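Local coordinates for methane monooxygenase regulatory protein B (Methylococcus capsulatus, PDB 4GAM) that binds the hydroxylase component of soluble methane monooxygenase as its regulatory subunit and probably controls substrate access to the active site, at residues D[35-39]-D[124-128]. Sequence-based numbering, arbitrary orientation.
Sequences SDTVV and TITSE
Two antiparallel sheets of the MmoB/DmpM fold meet here, joining the start of strand 37-43 to the end of strand 122-126. The axes of 37-39 and 124-126 approach to 7.3 Å with N-to-C directions 132° apart, too wide and too oblique for strand neighbours; each strand pairs within its own sheet, Val39 with Ile113 and Ile125 with Ile85. Nearest CA atoms are those of Asp36 and Ser127, 5.9 Å apart.

Apolar packing fills the crossing. Val38 (phi/psi -150/145; chi1 109°, between wells) and Ile125 (-122/129; chi1 and chi2 both t) direct their CA-to-CB bonds toward each other's segment, bringing Val38 CG2 to 3.5 Å from Ile125 CG1; Ile85 touches both side chains. The methyl Ile125 CD1 also makes a van der Waals contact with the backbone carbonyl Val39 O at 3.4 Å, whereas the Val39 side chain starts away, against Trp78 and Lys80 of strand 76-82.

Both segments turn where strand meets loop, each with an ST turn: Thr37 N donates to Ser35 OG (3.2 Å) and Glu128 N to Thr126 OG1 (2.8 Å). Asp36 (-87/10) and Ser127 (-96/-5) make the bends. The Ser35 backbone and Ser127 O also hydrogen-bond to the hydroxylase alpha chain, placing this junction at that interface.

Ser127, chi1 t, directs its OG to Thr37 O, giving a weak hydrogen bond of 3.2 Å.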
# COMPACT_ATOMS: atom_id res chain seq x y z
N SER D 35 -28.61 27.39 -8.37
CA SER D 35 -29.01 26.03 -8.02
C SER D 35 -28.85 25.75 -6.53
O SER D 35 -27.79 26.00 -5.95
CB SER D 35 -28.21 25.03 -8.85
OG SER D 35 -28.45 23.70 -8.42
N ASP D 36 -29.90 25.22 -5.91
CA ASP D 36 -29.87 24.87 -4.49
C ASP D 36 -29.33 23.46 -4.29
O ASP D 36 -29.40 22.91 -3.19
CB ASP D 36 -31.27 24.97 -3.87
CG ASP D 36 -32.18 23.81 -4.26
OD1 ASP D 36 -32.06 23.31 -5.40
OD2 ASP D 36 -33.00 23.39 -3.42
N THR D 37 -28.79 22.87 -5.35
CA THR D 37 -28.35 21.49 -5.31
C THR D 37 -26.90 21.35 -4.90
O THR D 37 -26.24 22.33 -4.55
CB THR D 37 -28.57 20.77 -6.66
OG1 THR D 37 -27.68 21.33 -7.64
CG2 THR D 37 -30.01 20.93 -7.13
N VAL D 38 -26.40 20.12 -4.94
CA VAL D 38 -25.04 19.82 -4.54
C VAL D 38 -24.58 18.61 -5.35
O VAL D 38 -25.38 17.73 -5.67
CB VAL D 38 -24.95 19.55 -3.02
CG1 VAL D 38 -24.69 18.07 -2.72
CG2 VAL D 38 -23.88 20.42 -2.38
N VAL D 39 -23.30 18.59 -5.72
CA VAL D 39 -22.77 17.48 -6.49
C VAL D 39 -21.61 16.80 -5.77
O VAL D 39 -20.62 17.44 -5.42
CB VAL D 39 -22.32 17.92 -7.89
CG1 VAL D 39 -21.79 16.73 -8.69
CG2 VAL D 39 -23.47 18.59 -8.63
N THR D 124 -19.23 17.12 5.55
CA THR D 124 -20.47 17.67 5.01
C THR D 124 -20.21 18.56 3.80
O THR D 124 -19.26 19.35 3.78
CB THR D 124 -21.27 18.43 6.09
OG1 THR D 124 -22.00 19.51 5.48
CG2 THR D 124 -20.34 18.99 7.15
N ILE D 125 -21.06 18.42 2.79
CA ILE D 125 -21.01 19.26 1.60
C ILE D 125 -22.35 19.98 1.41
O ILE D 125 -23.40 19.34 1.43
CB ILE D 125 -20.65 18.45 0.33
CG1 ILE D 125 -20.86 19.29 -0.93
CG2 ILE D 125 -21.44 17.15 0.27
CD1 ILE D 125 -20.75 18.50 -2.21
N THR D 126 -22.31 21.30 1.25
CA THR D 126 -23.54 22.08 1.25
C THR D 126 -23.58 23.17 0.18
O THR D 126 -22.55 23.54 -0.40
CB THR D 126 -23.79 22.72 2.64
OG1 THR D 126 -24.76 23.76 2.53
CG2 THR D 126 -22.50 23.29 3.18
N SER D 127 -24.78 23.68 -0.08
CA SER D 127 -24.99 24.71 -1.09
C SER D 127 -25.00 26.09 -0.43
O SER D 127 -25.06 27.11 -1.11
CB SER D 127 -26.30 24.47 -1.84
OG SER D 127 -26.34 25.19 -3.05
N GLU D 128 -24.94 26.09 0.90
CA GLU D 128 -24.91 27.34 1.66
C GLU D 128 -23.56 28.02 1.50
O GLU D 128 -22.52 27.37 1.59
CB GLU D 128 -25.20 27.09 3.14
CG GLU D 128 -25.78 28.30 3.87
CD GLU D 128 -25.18 28.52 5.25
OE1 GLU D 128 -24.98 27.53 5.99
OE2 GLU D 128 -24.90 29.69 5.59